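PDB 6B9V: beta-lactamase-like protein from Koribacter versatilis, which probably acts as a metal-dependent diphosphatase of the PhnP family, cleaving reactive FAD photoproducts. Local coordinates for residues V158-E162 with H206-S210; A174-D178 with F229-S233; F197-L201 with S215-A219. All coordinates share one frame; numbering follows the deposited sequence.

Interaction 1: residues V158-E162 with H206-S210. With MN (manganese (II) ion), chain D; PO4 (phosphate ion), chain E.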
loop_
_atom_site.group_PDB
_atom_site.type_symbol
_atom_site.label_atom_id
_atom_site.label_comp_id
_atom_site.label_asym_id
_atom_site.label_seq_id
_atom_site.Cartn_x
_atom_site.Cartn_y
_atom_site.Cartn_z
ATOM N N VAL A 158 -16.338 13.701 15.447
ATOM C CA VAL A 158 -16.383 12.543 16.331
ATOM C C VAL A 158 -15.076 12.480 17.135
ATOM O O VAL A 158 -14.089 13.133 16.779
ATOM C CB VAL A 158 -16.620 11.214 15.559
ATOM C CG1 VAL A 158 -17.975 11.253 14.825
ATOM C CG2 VAL A 158 -15.494 10.909 14.556
ATOM N N ILE A 159 -15.085 11.712 18.222
ATOM C CA ILE A 159 -13.928 11.624 19.107
ATOM C C ILE A 159 -13.233 10.266 18.952
ATOM O O ILE A 159 -13.843 9.221 19.143
ATOM C CB ILE A 159 -14.338 11.850 20.567
ATOM C CG1 ILE A 159 -14.986 13.227 20.713
ATOM C CG2 ILE A 159 -13.124 11.724 21.495
ATOM C CD1 ILE A 159 -14.064 14.373 20.310
ATOM N N HIS A 160 -11.953 10.321 18.585
ATOM C CA HIS A 160 -11.111 9.172 18.259
ATOM C C HIS A 160 -10.122 9.099 19.416
ATOM O O HIS A 160 -9.038 9.689 19.362
ATOM C CB HIS A 160 -10.427 9.397 16.893
ATOM C CG HIS A 160 -9.667 8.217 16.343
ATOM N ND1 HIS A 160 -9.853 6.927 16.780
ATOM C CD2 HIS A 160 -8.759 8.153 15.333
ATOM C CE1 HIS A 160 -9.071 6.109 16.077
ATOM N NE2 HIS A 160 -8.399 6.826 15.203
ATOM N N GLY A 161 -10.560 8.451 20.496
ATOM C CA GLY A 161 -9.825 8.418 21.756
ATOM C C GLY A 161 -10.007 9.700 22.550
ATOM O O GLY A 161 -10.956 9.849 23.313
ATOM N N GLU A 162 -9.071 10.624 22.395
ATOM C CA GLU A 162 -9.298 11.989 22.851
ATOM C C GLU A 162 -9.037 13.012 21.736
ATOM O O GLU A 162 -9.032 14.218 21.993
ATOM C CB GLU A 162 -8.426 12.298 24.074
ATOM C CG GLU A 162 -6.940 12.162 23.830
ATOM C CD GLU A 162 -6.137 12.267 25.115
ATOM O OE1 GLU A 162 -6.734 12.605 26.164
ATOM O OE2 GLU A 162 -4.913 12.005 25.077
ATOM N N HIS A 206 -12.068 -0.791 23.243
ATOM C CA HIS A 206 -10.773 -0.347 22.726
ATOM C C HIS A 206 -10.658 1.153 23.008
ATOM O O HIS A 206 -11.651 1.871 22.927
ATOM C CB HIS A 206 -10.647 -0.645 21.211
ATOM C CG HIS A 206 -9.305 -0.307 20.638
ATOM N ND1 HIS A 206 -8.975 0.964 20.206
ATOM C CD2 HIS A 206 -8.204 -1.070 20.427
ATOM C CE1 HIS A 206 -7.729 0.968 19.761
ATOM N NE2 HIS A 206 -7.236 -0.253 19.887
ATOM N N PRO A 207 -9.458 1.634 23.364
ATOM C CA PRO A 207 -9.332 3.058 23.703
ATOM C C PRO A 207 -9.765 4.051 22.601
ATOM O O PRO A 207 -10.183 5.153 22.944
ATOM C CB PRO A 207 -7.833 3.211 23.995
ATOM C CG PRO A 207 -7.414 1.845 24.474
ATOM C CD PRO A 207 -8.198 0.894 23.604
ATOM N N THR A 208 -9.664 3.701 21.321
ATOM C CA THR A 208 -9.923 4.706 20.286
ATOM C C THR A 208 -10.971 4.290 19.267
ATOM O O THR A 208 -11.256 5.048 18.335
ATOM C CB THR A 208 -8.622 5.096 19.523
ATOM O OG1 THR A 208 -8.083 3.947 18.873
ATOM C CG2 THR A 208 -7.576 5.669 20.486
ATOM N N HIS A 209 -11.556 3.101 19.444
ATOM C CA HIS A 209 -12.559 2.607 18.501
ATOM C C HIS A 209 -13.831 2.216 19.257
ATOM O O HIS A 209 -13.886 2.333 20.476
ATOM C CB HIS A 209 -12.003 1.428 17.676
ATOM C CG HIS A 209 -10.975 1.834 16.664
ATOM N ND1 HIS A 209 -11.305 2.228 15.379
ATOM C CD2 HIS A 209 -9.618 1.926 16.738
ATOM C CE1 HIS A 209 -10.209 2.541 14.714
ATOM N NE2 HIS A 209 -9.172 2.363 15.511
ATOM N N SER A 210 -14.863 1.803 18.532
ATOM C CA SER A 210 -16.133 1.420 19.146
ATOM C C SER A 210 -16.313 -0.093 19.043
ATOM O O SER A 210 -15.884 -0.688 18.054
ATOM C CB SER A 210 -17.303 2.144 18.465
ATOM O OG SER A 210 -18.524 1.834 19.104
HETATM MN MN MN D . -7.392 6.297 13.270
HETATM P P PO4 E . -6.428 3.590 13.558
HETATM O O1 PO4 E . -6.669 4.474 12.328
HETATM O O2 PO4 E . -7.178 2.291 13.434
HETATM O O3 PO4 E . -6.906 4.296 14.806
HETATM O O4 PO4 E . -4.949 3.269 13.671
#

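Interaction 2: residues A174-D178 with F229-S233. With MN (manganese (II) ion), chain C; MN (manganese (II) ion), chain D.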
loop_
_atom_site.group_PDB
_atom_site.type_symbol
_atom_site.label_atom_id
_atom_site.label_comp_id
_atom_site.label_asym_id
_atom_site.label_seq_id
_atom_site.Cartn_x
_atom_site.Cartn_y
_atom_site.Cartn_z
ATOM N N ALA A 174 -24.278 8.839 5.591
ATOM C CA ALA A 174 -23.225 9.359 6.458
ATOM C C ALA A 174 -22.164 8.292 6.713
ATOM O O ALA A 174 -22.447 7.094 6.796
ATOM C CB ALA A 174 -23.797 9.887 7.782
ATOM N N TYR A 175 -20.928 8.747 6.820
ATOM C CA TYR A 175 -19.791 7.860 6.957
ATOM C C TYR A 175 -18.970 8.299 8.158
ATOM O O TYR A 175 -18.373 9.383 8.153
ATOM C CB TYR A 175 -18.952 7.882 5.683
ATOM C CG TYR A 175 -17.748 6.974 5.729
ATOM C CD1 TYR A 175 -17.884 5.606 5.552
ATOM C CD2 TYR A 175 -16.471 7.491 5.949
ATOM C CE1 TYR A 175 -16.762 4.754 5.582
ATOM C CE2 TYR A 175 -15.354 6.651 5.990
ATOM C CZ TYR A 175 -15.511 5.289 5.803
ATOM O OH TYR A 175 -14.401 4.449 5.837
ATOM N N LEU A 176 -18.947 7.460 9.187
ATOM C CA LEU A 176 -18.234 7.766 10.428
ATOM C C LEU A 176 -17.328 6.617 10.829
ATOM O O LEU A 176 -17.808 5.580 11.272
ATOM C CB LEU A 176 -19.202 8.026 11.584
ATOM C CG LEU A 176 -19.785 9.427 11.760
ATOM C CD1 LEU A 176 -20.735 9.763 10.649
ATOM C CD2 LEU A 176 -20.485 9.476 13.114
ATOM N N THR A 177 -16.028 6.803 10.720
ATOM C CA THR A 177 -15.107 5.732 11.097
ATOM C C THR A 177 -14.162 6.228 12.183
ATOM O O THR A 177 -14.087 7.437 12.429
ATOM C CB THR A 177 -14.313 5.221 9.874
ATOM O OG1 THR A 177 -13.503 4.106 10.267
ATOM C CG2 THR A 177 -13.432 6.334 9.286
ATOM N N ASP A 178 -13.457 5.298 12.840
ATOM C CA ASP A 178 -12.428 5.647 13.824
ATOM C C ASP A 178 -12.952 6.570 14.924
ATOM O O ASP A 178 -12.429 7.670 15.137
ATOM C CB ASP A 178 -11.221 6.307 13.143
ATOM C CG ASP A 178 -10.445 5.341 12.236
ATOM O OD1 ASP A 178 -9.286 4.994 12.559
ATOM O OD2 ASP A 178 -11.005 4.941 11.212
ATOM N N PHE A 229 -21.429 -1.519 9.527
ATOM C CA PHE A 229 -20.243 -1.325 10.344
ATOM C C PHE A 229 -18.978 -1.488 9.505
ATOM O O PHE A 229 -18.926 -2.313 8.577
ATOM C CB PHE A 229 -20.204 -2.302 11.517
ATOM C CG PHE A 229 -21.305 -2.097 12.539
ATOM C CD1 PHE A 229 -21.940 -0.869 12.676
ATOM C CD2 PHE A 229 -21.694 -3.140 13.360
ATOM C CE1 PHE A 229 -22.952 -0.686 13.636
ATOM C CE2 PHE A 229 -22.705 -2.969 14.321
ATOM C CZ PHE A 229 -23.328 -1.743 14.456
ATOM N N THR A 230 -17.947 -0.735 9.856
ATOM C CA THR A 230 -16.690 -0.815 9.092
ATOM C C THR A 230 -15.510 -0.704 10.060
ATOM O O THR A 230 -15.714 -0.639 11.280
ATOM C CB THR A 230 -16.649 0.281 8.000
ATOM O OG1 THR A 230 -15.512 0.090 7.142
ATOM C CG2 THR A 230 -16.596 1.683 8.634
ATOM N N HIS A 231 -14.287 -0.700 9.525
ATOM C CA HIS A 231 -13.039 -0.713 10.313
ATOM C C HIS A 231 -12.934 -2.008 11.138
ATOM O O HIS A 231 -12.397 -2.029 12.238
ATOM C CB HIS A 231 -12.934 0.514 11.223
ATOM C CG HIS A 231 -11.526 0.979 11.434
ATOM N ND1 HIS A 231 -10.609 0.259 12.165
ATOM C CD2 HIS A 231 -10.876 2.083 10.994
ATOM C CE1 HIS A 231 -9.452 0.904 12.177
ATOM N NE2 HIS A 231 -9.583 2.002 11.457
ATOM N N ILE A 232 -13.392 -3.096 10.533
ATOM C CA ILE A 232 -13.586 -4.373 11.213
ATOM C C ILE A 232 -12.288 -5.180 11.331
ATOM O O ILE A 232 -11.552 -5.298 10.352
ATOM C CB ILE A 232 -14.624 -5.216 10.460
ATOM C CG1 ILE A 232 -15.989 -4.503 10.458
ATOM C CG2 ILE A 232 -14.725 -6.628 11.056
ATOM C CD1 ILE A 232 -16.881 -4.943 9.319
ATOM N N SER A 233 -12.035 -5.738 12.516
ATOM C CA SER A 233 -10.830 -6.545 12.774
ATOM C C SER A 233 -11.106 -8.048 12.672
ATOM O O SER A 233 -12.254 -8.467 12.503
ATOM C CB SER A 233 -10.273 -6.230 14.170
ATOM O OG SER A 233 -11.038 -6.898 15.165
HETATM MN MN MN C . -8.265 3.694 11.110
HETATM MN MN MN D . -7.392 6.297 13.270
HETATM O O HOH W 1 -15.130 1.745 5.171
#

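Interaction 3: residues F197-L201 with S215-A219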
loop_
_atom_site.group_PDB
_atom_site.type_symbol
_atom_site.label_atom_id
_atom_site.label_comp_id
_atom_site.label_asym_id
_atom_site.label_seq_id
_atom_site.Cartn_x
_atom_site.Cartn_y
_atom_site.Cartn_z
ATOM N N PHE A 197 -22.753 4.580 8.063
ATOM C CA PHE A 197 -21.598 3.744 8.399
ATOM C C PHE A 197 -21.069 4.131 9.775
ATOM O O PHE A 197 -20.912 5.311 10.061
ATOM C CB PHE A 197 -20.483 3.873 7.354
ATOM C CG PHE A 197 -20.695 3.004 6.131
ATOM C CD1 PHE A 197 -21.699 3.303 5.227
ATOM C CD2 PHE A 197 -19.881 1.902 5.890
ATOM C CE1 PHE A 197 -21.912 2.504 4.107
ATOM C CE2 PHE A 197 -20.086 1.089 4.774
ATOM C CZ PHE A 197 -21.101 1.391 3.881
ATOM N N LEU A 198 -20.821 3.132 10.618
ATOM C CA LEU A 198 -20.182 3.324 11.918
ATOM C C LEU A 198 -18.989 2.397 12.073
ATOM O O LEU A 198 -18.997 1.281 11.578
ATOM C CB LEU A 198 -21.154 3.049 13.078
ATOM C CG LEU A 198 -22.429 3.890 13.141
ATOM C CD1 LEU A 198 -23.322 3.386 14.300
ATOM C CD2 LEU A 198 -22.093 5.362 13.325
ATOM N N ASP A 199 -17.994 2.875 12.806
ATOM C CA ASP A 199 -16.875 2.067 13.309
ATOM C C ASP A 199 -17.379 0.894 14.167
ATOM O O ASP A 199 -18.202 1.098 15.062
ATOM C CB ASP A 199 -15.969 3.004 14.137
ATOM C CG ASP A 199 -14.730 2.325 14.692
ATOM O OD1 ASP A 199 -14.846 1.517 15.634
ATOM O OD2 ASP A 199 -13.627 2.643 14.207
ATOM N N ALA A 200 -16.924 -0.332 13.892
ATOM C CA ALA A 200 -17.069 -1.419 14.879
ATOM C C ALA A 200 -15.864 -2.350 14.757
ATOM O O ALA A 200 -15.777 -3.177 13.838
ATOM C CB ALA A 200 -18.401 -2.189 14.697
ATOM N N LEU A 201 -14.920 -2.177 15.677
ATOM C CA LEU A 201 -13.623 -2.823 15.567
ATOM C C LEU A 201 -13.649 -4.280 15.991
ATOM O O LEU A 201 -13.083 -5.137 15.316
ATOM C CB LEU A 201 -12.590 -2.069 16.405
ATOM C CG LEU A 201 -11.185 -2.673 16.487
ATOM C CD1 LEU A 201 -10.471 -2.493 15.124
ATOM C CD2 LEU A 201 -10.375 -2.039 17.628
ATOM N N SER A 215 -21.724 0.111 19.072
ATOM C CA SER A 215 -22.142 0.652 17.789
ATOM C C SER A 215 -23.550 0.198 17.448
ATOM O O SER A 215 -24.287 0.918 16.785
ATOM C CB SER A 215 -21.143 0.260 16.705
ATOM O OG SER A 215 -19.967 1.041 16.882
ATOM N N VAL A 216 -23.941 -0.978 17.926
ATOM C CA VAL A 216 -25.352 -1.359 17.849
ATOM C C VAL A 216 -26.239 -0.396 18.668
ATOM O O VAL A 216 -27.310 0.018 18.199
ATOM C CB VAL A 216 -25.574 -2.811 18.316
ATOM C CG1 VAL A 216 -27.053 -3.071 18.572
ATOM C CG2 VAL A 216 -25.019 -3.803 17.272
ATOM N N SER A 217 -25.811 -0.031 19.881
ATOM C CA SER A 217 -26.578 0.945 20.675
ATOM C C SER A 217 -26.736 2.307 19.991
ATOM O O SER A 217 -27.836 2.910 19.980
ATOM C CB SER A 217 -25.932 1.153 22.040
ATOM O OG SER A 217 -26.174 0.034 22.855
ATOM N N ILE A 218 -25.624 2.796 19.445
ATOM C CA ILE A 218 -25.643 4.032 18.668
ATOM C C ILE A 218 -26.587 3.894 17.472
ATOM O O ILE A 218 -27.418 4.778 17.210
ATOM C CB ILE A 218 -24.213 4.404 18.197
ATOM C CG1 ILE A 218 -23.360 4.802 19.410
ATOM C CG2 ILE A 218 -24.244 5.513 17.135
ATOM C CD1 ILE A 218 -21.847 4.879 19.123
ATOM N N ALA A 219 -26.477 2.774 16.761
ATOM C CA ALA A 219 -27.318 2.510 15.589
ATOM C C ALA A 219 -28.805 2.545 15.951
ATOM O O ALA A 219 -29.637 3.060 15.193
ATOM C CB ALA A 219 -26.956 1.156 14.955
#

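Interaction 1: residues V158-E162 with H206-S210
The imidazoles of His160 and His209 meet edge to face in the dinuclear manganese site of this metallo-beta-lactamase fold: CE1 of His160 sits over one face of the His209 ring, offset toward its rim, with the ring planes 74° apart. Thr208 O and phosphate O3 lie at the edge of the His160 ring, near its plane, while phosphate O2 lies at the edge of the His209 ring. Each nitrogen of His160 has a partner. NE2 binds a manganese ion at 2.2 Å, and ND1 donates to Thr208 O at 2.8 Å, a bond bent to 141° at the hydrogen although the oxygen lies almost in the ring plane. This backbone acceptor fixes the rotation of the ring and keeps NE2 turned to the metal, a second-shell bond common among metal-binding histidines. His78, His80 and Asp178 bind the same ion, as does the phosphate, probably taken up from the crystallisation liquor.

His209 binds no metal here. Its NE2 donates to two phosphate oxygens, O2 at 2.9 Å and O3 at 3.1 Å, and ND1 on the other side of the ring is hydrogen-bonded to Asp199 OD2, a partner that would hold the imidazole in the orientation that turns NE2 to the phosphate. Beyond strand 151-160, Gly161 turns the chain at positive phi (79°) and lies against the 206-210 loop. Thr208 CG2 packs 3.8 Å from Gly161 CA, and the same CA makes a CH...O contact of 3.5 Å with Pro207 O.

Interaction 2: residues A174-D178 with F229-S233
Asp178 and His231 meet on one manganese ion of the dinuclear site, where the metallo-beta-lactamase fold brings together the segments that follow from strands 173-176 and 226-230. Asp178 OD1 and His231 NE2 each lie 2.2 Å from the chain C manganese. The same Asp178 OD1 reaches the chain D manganese at 2.4 Å, so this single carboxylate oxygen bridges the two metals. The carboxylate stands almost upright to the imidazole, their planes 82° apart, and the metal rather than a hydrogen bond joins the two side chains. Asp82 and His83 complete the protein ligands of the ion they share; His78, His80 and His160 hold the other.

Around this first shell, Thr177 stands beside the aspartate. Its OG1, anti to the backbone N (chi1 -175°), appears to donate to Asp178 OD2, the oxygen that does not bridge, a bond left doubtful by the uncertain place of OD2. The same hydroxyl oxygen lies at the edge of the His231 ring, 3.4 Å from CD2, with the two side chains crossing at about a right angle. Asp178 and His231 both have positive phi, a conformation consistent with turning their side chains to the metals. The ring of His209 also meets that of His231.

Farther from the ions the contact becomes looser. Thr230 points its CB toward 174-178, and its CG2 lies 4.3 Å from Tyr175 CE1. A water links the same two residues, donating to Tyr175 OH at 2.9 Å and standing 2.6 Å from Thr230 OG1.

Interaction 3: residues F197-L201 with S215-A219
Leu198 and Ser215 carry the main contacts between a strand and the helix that covers it, the first half of a beta-alpha-beta unit in the metallo-beta-lactamase fold. The apolar part centres on one methyl. Leu198 CB points toward the helix, and the extended side chain (chi2 175°) brings CD1 against the turn from Ser215 to Ala219. There CD1 meets Ile218 CG2 at 3.7 Å, the branch that stands anti to the backbone N, while Ala219 CB lies a little farther off at 4.3 Å. The same methyl rests 3.6 Å from Ser215 O, a carbonyl already occupied by the helical bond from Ala219 N. One leucine branch thus touches both side chains and backbone of a single helical turn. Nearer the end of the strand, Ala200 CB and Ser215 CB pack at 4.2 Å, where the two backbones come nearest each other.

The polar part is a single direct bond across the contact. Ser215 OG donates to Asp199 O at 2.5 Å, a short bond that meets the carbonyl nearly head-on, with an angle of 169° at the oxygen. Ser210 OG is a further partner of this hydroxyl, so the serine ties the strand end to the loop preceding the helix. The Asp199 carboxylate reaches from the strand to the same loop: OD2 bonds His209 ND1 and OD1 bonds Ser210 N.

Strand 197-199 and helix 215-219 run roughly antiparallel, at 149°, with their axes 9.2 Å apart at closest approach. Strand 195-199 lies between strands 173-176 and 226-230 in the sheet; the chain passes from it through helix 212-222 into 226-230, whose Phe229 packs against Ala200, Ser215 and Val216.

Overall arrangement
Interactions 1 and 2 supply ligands to the dinuclear manganese centre, and all three contacts reach the same seven-stranded sheet. Interactions 1 and 2, with centres about 12 Å apart, share the chain D manganese: His160 comes from the first, the bridging Asp178 from the second. Interaction 3, its centre about 8 Å from that of interaction 2, binds no metal itself; its strand lies between 173-176 and 226-230, the strands that lead to Asp178 and His231. Its Asp199 is a second-shell residue, with OD2 2.6 Å from His209 ND1 of interaction 1 and weakly bonded to Asp178 N of interaction 2. A second tie, 2.8 Å between Ser210 OG and Ser215 OG, fastens the 206-210 loop to the helix of interaction 3.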